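Local coordinates for protein UTP-glucose-1-phosphate uridylyltransferase 2 (Trypanosoma brucei, PDB 3GUE) that probably makes UDP-glucose and diphosphate from UTP and alpha-D-glucose 1-phosphate, as a metal-binding nucleotidyltransferase of the UDPGP type 1 family, at residues 128-141 with 150-164. Sequence-based numbering, arbitrary orientation.
With UPG (uridine-5'-diphosphate-glucose), chain C.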
loop_
_atom_site.group_PDB
_atom_site.type_symbol
_atom_site.label_atom_id
_atom_site.label_comp_id
_atom_site.label_asym_id
_atom_site.label_seq_id
_atom_site.Cartn_x
_atom_site.Cartn_y
_atom_site.Cartn_z
ATOM N N PHE A 128 7.665 -10.805 -13.846
ATOM C CA PHE A 128 6.661 -9.938 -13.243
ATOM C C PHE A 128 5.549 -10.756 -12.619
ATOM O O PHE A 128 5.070 -11.711 -13.232
ATOM C CB PHE A 128 6.043 -9.021 -14.295
ATOM C CG PHE A 128 4.923 -8.129 -13.768
ATOM C CD1 PHE A 128 5.204 -7.001 -12.986
ATOM C CD2 PHE A 128 3.591 -8.400 -14.089
ATOM C CE1 PHE A 128 4.167 -6.177 -12.512
ATOM C CE2 PHE A 128 2.528 -7.551 -13.624
ATOM C CZ PHE A 128 2.822 -6.455 -12.850
ATOM N N MET A 129 5.110 -10.328 -11.435
ATOM C CA MET A 129 4.113 -11.044 -10.646
ATOM C C MET A 129 3.190 -10.024 -9.989
ATOM O O MET A 129 3.565 -8.876 -9.780
ATOM C CB MET A 129 4.787 -11.910 -9.568
ATOM C CG MET A 129 5.476 -13.185 -10.076
ATOM S SD MET A 129 6.073 -14.307 -8.767
ATOM C CE MET A 129 7.391 -13.327 -8.093
ATOM N N LEU A 130 1.984 -10.463 -9.689
ATOM C CA LEU A 130 0.997 -9.657 -9.002
ATOM C C LEU A 130 0.521 -10.559 -7.862
ATOM O O LEU A 130 0.128 -11.717 -8.069
ATOM C CB LEU A 130 -0.154 -9.293 -9.967
ATOM C CG LEU A 130 -0.020 -8.187 -11.030
ATOM C CD1 LEU A 130 -0.984 -8.498 -12.154
ATOM C CD2 LEU A 130 -0.337 -6.773 -10.474
ATOM N N MET A 131 0.628 -10.053 -6.644
ATOM C CA MET A 131 0.107 -10.777 -5.512
ATOM C C MET A 131 -1.369 -10.453 -5.364
ATOM O O MET A 131 -1.752 -9.330 -4.975
ATOM C CB MET A 131 0.864 -10.453 -4.234
ATOM C CG MET A 131 0.481 -11.369 -3.062
ATOM S SD MET A 131 1.573 -11.213 -1.657
ATOM C CE MET A 131 0.848 -9.812 -0.758
ATOM N N ASN A 132 -2.183 -11.469 -5.637
ATOM C CA ASN A 132 -3.634 -11.346 -5.581
ATOM C C ASN A 132 -4.195 -12.062 -4.362
ATOM O O ASN A 132 -3.524 -12.883 -3.788
ATOM C CB ASN A 132 -4.257 -11.829 -6.899
ATOM C CG ASN A 132 -3.714 -11.059 -8.136
ATOM O OD1 ASN A 132 -3.342 -9.910 -8.034
ATOM N ND2 ASN A 132 -3.661 -11.711 -9.275
ATOM N N SER A 133 -5.388 -11.670 -3.922
ATOM C CA SER A 133 -6.131 -12.370 -2.876
ATOM C C SER A 133 -7.404 -12.983 -3.487
ATOM O O SER A 133 -7.678 -12.789 -4.683
ATOM C CB SER A 133 -6.532 -11.374 -1.790
ATOM O OG SER A 133 -7.450 -10.422 -2.331
ATOM N N PHE A 134 -8.185 -13.693 -2.661
ATOM C CA PHE A 134 -9.464 -14.260 -3.092
ATOM C C PHE A 134 -10.390 -13.179 -3.700
ATOM O O PHE A 134 -11.177 -13.475 -4.605
ATOM C CB PHE A 134 -10.161 -15.044 -1.938
ATOM C CG PHE A 134 -10.640 -14.170 -0.777
ATOM C CD1 PHE A 134 -11.993 -13.832 -0.642
ATOM C CD2 PHE A 134 -9.743 -13.706 0.194
ATOM C CE1 PHE A 134 -12.432 -13.017 0.418
ATOM C CE2 PHE A 134 -10.176 -12.898 1.263
ATOM C CZ PHE A 134 -11.518 -12.556 1.370
ATOM N N SER A 135 -10.258 -11.942 -3.215
ATOM C CA SER A 135 -11.123 -10.809 -3.582
ATOM C C SER A 135 -10.714 -10.084 -4.879
ATOM O O SER A 135 -11.515 -9.368 -5.488
ATOM C CB SER A 135 -11.124 -9.776 -2.452
ATOM O OG SER A 135 -11.775 -10.250 -1.282
ATOM N N THR A 136 -9.467 -10.275 -5.292
ATOM C CA THR A 136 -8.929 -9.529 -6.415
ATOM C C THR A 136 -8.533 -10.388 -7.619
ATOM O O THR A 136 -8.435 -9.867 -8.731
ATOM C CB THR A 136 -7.705 -8.652 -6.017
ATOM O OG1 THR A 136 -6.578 -9.482 -5.788
ATOM C CG2 THR A 136 -7.965 -7.805 -4.796
ATOM N N SER A 137 -8.319 -11.684 -7.412
ATOM C CA SER A 137 -7.770 -12.560 -8.449
ATOM C C SER A 137 -8.570 -12.637 -9.759
ATOM O O SER A 137 -8.007 -12.428 -10.846
ATOM C CB SER A 137 -7.583 -13.973 -7.889
ATOM O OG SER A 137 -7.214 -14.870 -8.935
ATOM N N GLY A 138 -9.865 -12.969 -9.647
ATOM C CA GLY A 138 -10.766 -13.136 -10.804
ATOM C C GLY A 138 -10.968 -11.895 -11.671
ATOM O O GLY A 138 -10.901 -11.964 -12.912
ATOM N N GLU A 139 -11.289 -10.774 -11.024
ATOM C CA GLU A 139 -11.409 -9.477 -11.700
ATOM C C GLU A 139 -10.125 -9.014 -12.383
ATOM O O GLU A 139 -10.175 -8.433 -13.478
ATOM C CB GLU A 139 -11.858 -8.385 -10.714
ATOM C CG GLU A 139 -13.344 -8.347 -10.496
ATOM C CD GLU A 139 -13.805 -7.012 -10.004
ATOM O OE1 GLU A 139 -14.501 -6.983 -8.963
ATOM O OE2 GLU A 139 -13.483 -5.984 -10.652
ATOM N N THR A 140 -8.994 -9.221 -11.704
ATOM C CA THR A 140 -7.676 -8.915 -12.238
ATOM C C THR A 140 -7.365 -9.779 -13.456
ATOM O O THR A 140 -6.931 -9.264 -14.505
ATOM C CB THR A 140 -6.528 -9.098 -11.166
ATOM O OG1 THR A 140 -6.750 -8.222 -10.070
ATOM C CG2 THR A 140 -5.192 -8.760 -11.733
ATOM N N LYS A 141 -7.601 -11.091 -13.330
ATOM C CA LYS A 141 -7.374 -11.997 -14.447
ATOM C C LYS A 141 -8.196 -11.568 -15.659
ATOM O O LYS A 141 -7.648 -11.452 -16.760
ATOM C CB LYS A 141 -7.694 -13.458 -14.086
ATOM C CG LYS A 141 -7.304 -14.427 -15.203
ATOM C CD LYS A 141 -7.420 -15.898 -14.810
ATOM C CE LYS A 141 -7.057 -16.738 -15.977
ATOM N NZ LYS A 141 -6.680 -18.104 -15.542
ATOM N N LEU A 150 0.565 -10.785 -20.822
ATOM C CA LEU A 150 0.358 -11.134 -19.418
ATOM C C LEU A 150 -0.683 -12.247 -19.241
ATOM O O LEU A 150 -0.432 -13.213 -18.507
ATOM C CB LEU A 150 -0.026 -9.888 -18.612
ATOM C CG LEU A 150 0.945 -8.696 -18.738
ATOM C CD1 LEU A 150 0.473 -7.522 -17.910
ATOM C CD2 LEU A 150 2.400 -9.087 -18.356
ATOM N N TYR A 151 -1.826 -12.116 -19.916
ATOM C CA TYR A 151 -2.948 -13.081 -19.794
ATOM C C TYR A 151 -2.565 -14.541 -20.081
ATOM O O TYR A 151 -2.931 -15.438 -19.308
ATOM C CB TYR A 151 -4.140 -12.678 -20.670
ATOM C CG TYR A 151 -5.373 -13.502 -20.383
ATOM C CD1 TYR A 151 -6.196 -13.200 -19.288
ATOM C CD2 TYR A 151 -5.692 -14.618 -21.170
ATOM C CE1 TYR A 151 -7.310 -13.983 -18.990
ATOM C CE2 TYR A 151 -6.818 -15.408 -20.883
ATOM C CZ TYR A 151 -7.614 -15.075 -19.788
ATOM O OH TYR A 151 -8.727 -15.831 -19.486
ATOM N N GLU A 152 -1.829 -14.766 -21.173
ATOM C CA GLU A 152 -1.475 -16.122 -21.603
ATOM C C GLU A 152 -0.534 -16.852 -20.632
ATOM O O GLU A 152 -0.352 -18.081 -20.727
ATOM C CB GLU A 152 -0.913 -16.116 -23.029
ATOM C CG GLU A 152 -1.889 -15.530 -24.076
ATOM C CD GLU A 152 -1.276 -15.309 -25.487
ATOM O OE1 GLU A 152 -0.018 -15.331 -25.623
ATOM O OE2 GLU A 152 -2.067 -15.127 -26.459
ATOM N N VAL A 153 0.057 -16.103 -19.697
ATOM C CA VAL A 153 0.932 -16.681 -18.650
ATOM C C VAL A 153 0.519 -16.247 -17.228
ATOM O O VAL A 153 1.282 -16.404 -16.263
ATOM C CB VAL A 153 2.444 -16.389 -18.905
ATOM C CG1 VAL A 153 2.885 -17.017 -20.211
ATOM C CG2 VAL A 153 2.740 -14.885 -18.895
ATOM N N PHE A 154 -0.705 -15.737 -17.100
ATOM C CA PHE A 154 -1.238 -15.297 -15.814
ATOM C C PHE A 154 -1.209 -16.391 -14.708
ATOM O O PHE A 154 -0.602 -16.179 -13.653
ATOM C CB PHE A 154 -2.644 -14.710 -15.991
ATOM C CG PHE A 154 -3.224 -14.178 -14.729
ATOM C CD1 PHE A 154 -2.953 -12.882 -14.332
ATOM C CD2 PHE A 154 -3.993 -14.996 -13.901
ATOM C CE1 PHE A 154 -3.466 -12.380 -13.156
ATOM C CE2 PHE A 154 -4.537 -14.486 -12.693
ATOM C CZ PHE A 154 -4.248 -13.201 -12.323
ATOM N N ASP A 155 -1.844 -17.536 -14.938
ATOM C CA ASP A 155 -1.819 -18.608 -13.945
ATOM C C ASP A 155 -0.391 -19.135 -13.663
ATOM O O ASP A 155 0.021 -19.227 -12.507
ATOM C CB ASP A 155 -2.738 -19.777 -14.342
ATOM C CG ASP A 155 -4.236 -19.447 -14.237
ATOM O OD1 ASP A 155 -4.644 -18.436 -13.599
ATOM O OD2 ASP A 155 -5.021 -20.238 -14.807
ATOM N N SER A 156 0.369 -19.451 -14.712
ATOM C CA SER A 156 1.671 -20.123 -14.535
ATOM C C SER A 156 2.812 -19.209 -14.055
ATOM O O SER A 156 3.689 -19.653 -13.309
ATOM C CB SER A 156 2.094 -20.816 -15.822
ATOM O OG SER A 156 2.174 -19.894 -16.883
ATOM N N ASP A 157 2.802 -17.939 -14.479
ATOM C CA ASP A 157 3.922 -17.030 -14.175
ATOM C C ASP A 157 3.558 -15.784 -13.327
ATOM O O ASP A 157 4.265 -15.456 -12.370
ATOM C CB ASP A 157 4.641 -16.636 -15.476
ATOM C CG ASP A 157 5.374 -17.815 -16.125
ATOM O OD1 ASP A 157 4.724 -18.692 -16.743
ATOM O OD2 ASP A 157 6.620 -17.848 -16.035
ATOM N N ILE A 158 2.434 -15.146 -13.638
ATOM C CA ILE A 158 2.117 -13.830 -13.100
ATOM C C ILE A 158 1.522 -13.883 -11.686
ATOM O O ILE A 158 1.980 -13.173 -10.792
ATOM C CB ILE A 158 1.153 -13.050 -14.066
ATOM C CG1 ILE A 158 1.757 -12.920 -15.484
ATOM C CG2 ILE A 158 0.695 -11.727 -13.477
ATOM C CD1 ILE A 158 2.620 -11.672 -15.711
ATOM N N GLU A 159 0.530 -14.744 -11.465
ATOM C CA GLU A 159 -0.173 -14.693 -10.202
ATOM C C GLU A 159 0.623 -15.282 -9.054
ATOM O O GLU A 159 1.226 -16.355 -9.196
ATOM C CB GLU A 159 -1.547 -15.370 -10.269
ATOM C CG GLU A 159 -2.403 -15.021 -9.048
ATOM C CD GLU A 159 -3.860 -15.454 -9.204
ATOM O OE1 GLU A 159 -4.106 -16.639 -9.433
ATOM O OE2 GLU A 159 -4.747 -14.593 -9.066
ATOM N N LEU A 160 0.581 -14.573 -7.929
ATOM C CA LEU A 160 1.009 -15.097 -6.632
ATOM C C LEU A 160 -0.204 -14.969 -5.731
ATOM O O LEU A 160 -0.560 -13.868 -5.306
ATOM C CB LEU A 160 2.211 -14.311 -6.076
ATOM C CG LEU A 160 2.893 -14.848 -4.804
ATOM C CD1 LEU A 160 3.793 -16.076 -5.048
ATOM C CD2 LEU A 160 3.663 -13.765 -4.143
ATOM N N MET A 161 -0.866 -16.088 -5.464
ATOM C CA MET A 161 -2.066 -16.071 -4.648
ATOM C C MET A 161 -1.676 -16.102 -3.176
ATOM O O MET A 161 -1.001 -17.011 -2.716
ATOM C CB MET A 161 -3.017 -17.250 -4.984
ATOM C CG MET A 161 -4.366 -17.151 -4.237
ATOM S SD MET A 161 -5.466 -15.888 -4.941
ATOM C CE MET A 161 -5.873 -16.624 -6.497
ATOM N N GLN A 162 -2.088 -15.078 -2.451
ATOM C CA GLN A 162 -1.808 -15.029 -1.045
ATOM C C GLN A 162 -2.873 -15.822 -0.282
ATOM O O GLN A 162 -3.779 -16.427 -0.869
ATOM C CB GLN A 162 -1.676 -13.576 -0.555
ATOM C CG GLN A 162 -2.973 -12.761 -0.482
ATOM C CD GLN A 162 -2.725 -11.407 0.169
ATOM O OE1 GLN A 162 -2.915 -10.362 -0.450
ATOM N NE2 GLN A 162 -2.236 -11.428 1.393
ATOM N N ASN A 163 -2.717 -15.856 1.025
ATOM C CA ASN A 163 -3.618 -16.544 1.909
ATOM C C ASN A 163 -4.813 -15.668 2.273
ATOM O O ASN A 163 -4.900 -14.502 1.872
ATOM C CB ASN A 163 -2.855 -16.925 3.174
ATOM C CG ASN A 163 -1.608 -17.747 2.877
ATOM O OD1 ASN A 163 -0.504 -17.416 3.327
ATOM N ND2 ASN A 163 -1.779 -18.824 2.123
ATOM N N ARG A 164 -5.760 -16.291 2.960
ATOM C CA ARG A 164 -6.865 -15.605 3.639
ATOM C C ARG A 164 -7.064 -16.154 5.038
ATOM O O ARG A 164 -6.761 -17.330 5.321
ATOM C CB ARG A 164 -8.170 -15.650 2.854
ATOM C CG ARG A 164 -8.623 -17.017 2.381
ATOM C CD ARG A 164 -10.012 -16.870 1.760
ATOM N NE ARG A 164 -10.734 -18.140 1.675
ATOM C CZ ARG A 164 -12.003 -18.237 1.272
ATOM N NH1 ARG A 164 -12.673 -17.145 0.909
ATOM N NH2 ARG A 164 -12.599 -19.423 1.216
HETATM N N1 UPG C . -2.302 -5.569 -0.092
HETATM C C2 UPG C . -2.106 -6.933 -0.392
HETATM N N3 UPG C . -2.496 -7.854 0.563
HETATM C C4 UPG C . -3.051 -7.501 1.770
HETATM C C5 UPG C . -3.231 -6.148 2.085
HETATM C C6 UPG C . -2.858 -5.173 1.165
HETATM O O2 UPG C . -1.639 -7.361 -1.458
HETATM O O4 UPG C . -3.376 -8.414 2.541
HETATM C C1C UPG C . -1.894 -4.528 -1.090
HETATM C C2C UPG C . -2.853 -3.393 -1.459
HETATM O O2C UPG C . -3.801 -3.825 -2.444
HETATM C C3C UPG C . -1.862 -2.398 -2.058
HETATM C C4C UPG C . -0.655 -2.551 -1.146
HETATM O O4C UPG C . -0.762 -3.854 -0.513
HETATM O O3C UPG C . -1.492 -2.840 -3.363
HETATM C C5C UPG C . -0.646 -1.475 -0.011
HETATM O O5C UPG C . -1.682 -1.626 0.922
HETATM P PA UPG C . -2.469 -0.343 1.505
HETATM O O1A UPG C . -2.806 0.476 0.306
HETATM O O2A UPG C . -3.533 -0.732 2.438
HETATM O O3A UPG C . -1.268 0.444 2.310
HETATM P PB UPG C . -0.835 0.256 3.867
HETATM O O1B UPG C . -0.602 -1.178 4.108
HETATM O O2B UPG C . -1.744 1.024 4.776
HETATM O O3B UPG C . 0.523 1.111 3.841
HETATM C "C1'" UPG C . 1.652 0.626 3.025
HETATM C "C2'" UPG C . 2.848 0.386 3.936
HETATM C "C3'" UPG C . 3.152 1.697 4.651
HETATM C "C4'" UPG C . 3.494 2.768 3.603
HETATM C "C5'" UPG C . 2.324 2.928 2.598
HETATM C "C6'" UPG C . 2.761 3.730 1.400
HETATM O "O2'" UPG C . 2.567 -0.636 4.911
HETATM O "O3'" UPG C . 4.197 1.485 5.585
HETATM O "O4'" UPG C . 3.766 4.012 4.229
HETATM O "O5'" UPG C . 1.884 1.657 2.046
HETATM O "O6'" UPG C . 1.606 4.183 0.691
HETATM O O HOH W 1 -6.682 -14.531 -0.239
#
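Leu130 and Asn132 bond through their backbones to Ile158, Leu160 and Gln162, so that strand 159-161 adds a parallel edge to the mixed sheet of this GT-A-type nucleotidyltransferase, a worked example of a sheet rim that also builds a nucleotide site. Four backbone N-H...O bonds join the segments; the last, Gln162 N to Asn132 O (2.9 Å), is almost straight at 177°. Both faces are packed. On one, Met131 CG meets Leu160 CD2 at ordinary contact distance, beneath helix 194-201. The other is closer: Met161 CE presses on Ser137 CB (3.4 Å), and the Phe154 ring is sandwiched between Lys141 CB and, on the opposite face, Glu159 CB. Asn132 ND2 comes close to Phe154 CZ, amide and ring planes only 16° apart, and bonds (3.1 Å) to the anti lone pair of Glu159 OE2, which lies in the amide plane. With chi1 at 173°, Ser137 turns OG toward the same oxygen, in a hydrogen bond whose 2.5 Å length is doubtful; the two donors hold the carboxylate. Asn132 OD1 accepts from Asn83, a UDP-glucose-binding residue.

The outer side is more open to solvent, and long charged side chains make its contacts. Lys141, fully extended, passes the ring to a salt bridge with exposed Asp155 (NZ to OD2 2.8 Å). Arg164 lays CD over the Phe134 face; its guanidinium makes a cation-pi contact with Trp186, that with Phe134 being long and at most weak.

Beyond the last backbone bond, Gln162 OE1 accepts from uracil N3 of UDP-glucose (2.7 Å), while NE2, bonded to Asp193, makes only a weak bond to O4. Gln162 thus offers an acceptor facing a donor, consistent with selection of uracil.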